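Long-range contact in putative phosphatase (Bacteroides thetaiotaomicron, PDB 3KYA), which is a putative phosphatase that binds zinc ions in the crystal and carries an IPT/TIG domain: residues N150-L154 / L166-K170. Sequence-based numbering, arbitrary orientation.
Sequences NKDHL and LIDLK. With ZN (zinc ion), chain X; EDO (1,2-ethanediol), chain L; EDO (1,2-ethanediol), chain H.
H153 and D168 form a non-hydrogen-bonded antiparallel pair, flanked by the hydrogen-bonded pair L154 and I167 and by L169 N, which donates to D152 O (2.8 Å). How such a pair can build a metal site is plain here: the two side chains rise side by side on one face of the sheet and converge on a single zinc ion. H153 NE2 binds it at 2.1 Å and D168 OD2 at 2.0 Å, the ring and carboxylate planes standing 77° apart. With CG anti to the backbone N (chi1 -167°), the carboxylate leans to the imidazole, and its other oxygen, OD1, accepts hydrogen bonds from a zinc-bound water (2.8 Å) and from K170 N (3.1 Å), the latter closing an Asx turn; with the zinc bond, the two hold the carboxylate's rotation. L166 brings CD1 to 3.5 Å from H153 CB and sets CD2 over one face of the ring, N150 ND2 lying over the opposite face. N150 OD1 in turn accepts from D152 N in a second Asx turn, within the type I turn leading into the strand. On the reverse face, L154 and I167 pack alongside each other, meeting Y459 and L110, respectively, of the adjacent sheet that joins the propeller's two ends. Four waters complete the zinc's six ligands, a two-residue site at the open end of the 153-159/161-168 hairpin, in a blade of what is evidently a six-bladed beta-propeller.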
loop_
_atom_site.group_PDB
_atom_site.type_symbol
_atom_site.label_atom_id
_atom_site.label_comp_id
_atom_site.label_asym_id
_atom_site.label_seq_id
_atom_site.Cartn_x
_atom_site.Cartn_y
_atom_site.Cartn_z
ATOM N N ASN A 150 6.086 31.624 -14.855
ATOM C CA ASN A 150 4.642 31.859 -14.921
ATOM C C ASN A 150 3.897 30.566 -15.195
ATOM O O ASN A 150 3.787 30.127 -16.343
ATOM C CB ASN A 150 4.327 32.916 -15.994
ATOM C CG ASN A 150 2.838 33.221 -16.110
ATOM O OD1 ASN A 150 2.021 32.677 -15.375
ATOM N ND2 ASN A 150 2.486 34.095 -17.038
ATOM N N LYS A 151 3.388 29.943 -14.134
ATOM C CA LYS A 151 2.701 28.656 -14.271
ATOM C C LYS A 151 1.307 28.741 -14.933
ATOM O O LYS A 151 0.656 27.723 -15.108
ATOM C CB LYS A 151 2.690 27.861 -12.941
ATOM C CG LYS A 151 4.069 27.255 -12.636
ATOM C CD LYS A 151 4.039 26.200 -11.537
ATOM C CE LYS A 151 3.703 26.782 -10.216
ATOM N NZ LYS A 151 3.776 25.750 -9.142
ATOM N N ASP A 152 0.867 29.947 -15.301
ATOM C CA ASP A 152 -0.324 30.113 -16.125
ATOM C C ASP A 152 0.018 29.715 -17.578
ATOM O O ASP A 152 -0.889 29.467 -18.387
ATOM C CB ASP A 152 -0.830 31.562 -16.135
ATOM C CG ASP A 152 -1.362 32.028 -14.790
ATOM O OD1 ASP A 152 -1.744 31.186 -13.961
ATOM O OD2 ASP A 152 -1.456 33.266 -14.590
ATOM N N HIS A 153 1.310 29.685 -17.918
ATOM C CA HIS A 153 1.738 29.344 -19.269
ATOM C C HIS A 153 2.259 27.924 -19.348
ATOM O O HIS A 153 3.350 27.632 -18.849
ATOM C CB HIS A 153 2.785 30.325 -19.797
ATOM C CG HIS A 153 2.236 31.684 -20.104
ATOM N ND1 HIS A 153 3.042 32.761 -20.416
ATOM C CD2 HIS A 153 0.964 32.154 -20.103
ATOM C CE1 HIS A 153 2.286 33.821 -20.637
ATOM N NE2 HIS A 153 1.023 33.480 -20.445
ATOM N N LEU A 154 1.444 27.055 -19.952
ATOM C CA LEU A 154 1.758 25.644 -20.133
ATOM C C LEU A 154 2.054 25.383 -21.611
ATOM O O LEU A 154 1.165 25.523 -22.476
ATOM C CB LEU A 154 0.588 24.778 -19.660
ATOM C CG LEU A 154 0.773 23.270 -19.792
ATOM C CD1 LEU A 154 2.019 22.790 -19.003
ATOM C CD2 LEU A 154 -0.492 22.546 -19.325
ATOM N N LEU A 166 1.064 27.218 -26.837
ATOM C CA LEU A 166 0.876 27.766 -25.513
ATOM C C LEU A 166 -0.564 27.529 -25.076
ATOM O O LEU A 166 -1.503 28.019 -25.720
ATOM C CB LEU A 166 1.143 29.274 -25.507
ATOM C CG LEU A 166 0.802 30.003 -24.206
ATOM C CD1 LEU A 166 1.568 29.436 -23.001
ATOM C CD2 LEU A 166 1.062 31.503 -24.362
ATOM N N ILE A 167 -0.711 26.785 -23.981
ATOM C CA ILE A 167 -1.990 26.558 -23.316
ATOM C C ILE A 167 -1.987 27.613 -22.193
ATOM O O ILE A 167 -1.298 27.435 -21.177
ATOM C CB ILE A 167 -2.082 25.116 -22.750
ATOM C CG1 ILE A 167 -1.887 24.076 -23.871
ATOM C CG2 ILE A 167 -3.387 24.902 -21.970
ATOM C CD1 ILE A 167 -1.454 22.642 -23.363
ATOM N N ASP A 168 -2.714 28.723 -22.387
ATOM C CA ASP A 168 -2.714 29.835 -21.421
ATOM C C ASP A 168 -3.881 29.624 -20.466
ATOM O O ASP A 168 -5.040 29.838 -20.807
ATOM C CB ASP A 168 -2.769 31.203 -22.130
ATOM C CG ASP A 168 -2.461 32.377 -21.195
ATOM O OD1 ASP A 168 -2.866 32.321 -20.017
ATOM O OD2 ASP A 168 -1.826 33.374 -21.641
ATOM N N LEU A 169 -3.552 29.164 -19.266
ATOM C CA LEU A 169 -4.546 28.787 -18.264
ATOM C C LEU A 169 -5.292 29.978 -17.674
ATOM O O LEU A 169 -6.387 29.818 -17.126
ATOM C CB LEU A 169 -3.856 27.990 -17.149
ATOM C CG LEU A 169 -3.139 26.724 -17.628
ATOM C CD1 LEU A 169 -2.291 26.082 -16.519
ATOM C CD2 LEU A 169 -4.150 25.720 -18.207
ATOM N N LYS A 170 -4.705 31.167 -17.765
ATOM C CA LYS A 170 -5.341 32.371 -17.229
ATOM C C LYS A 170 -6.430 32.895 -18.161
ATOM O O LYS A 170 -7.556 33.133 -17.710
ATOM C CB LYS A 170 -4.314 33.486 -16.966
ATOM C CG LYS A 170 -4.916 34.777 -16.362
ATOM C CD LYS A 170 -3.882 35.906 -16.350
ATOM C CE LYS A 170 -4.437 37.187 -15.764
ATOM N NZ LYS A 170 -5.570 37.767 -16.546
HETATM ZN ZN ZN X . -0.618 34.781 -20.782
HETATM C C1 EDO L . 7.169 35.819 -18.262
HETATM O O1 EDO L . 7.149 37.191 -17.863
HETATM C C2 EDO L . 5.933 35.128 -17.726
HETATM O O2 EDO L . 4.818 35.345 -18.599
HETATM C C1 EDO H . 6.518 31.613 -10.471
HETATM O O1 EDO H . 5.979 32.434 -9.427
HETATM C C2 EDO H . 5.473 30.636 -11.016
HETATM O O2 EDO H . 4.306 31.327 -11.505
HETATM O O HOH W 1 -1.601 34.633 -19.197
HETATM O O HOH W 2 0.396 36.458 -19.833
HETATM O O HOH W 3 -0.099 35.293 -22.522
HETATM O O HOH W 4 -1.994 36.421 -21.608
#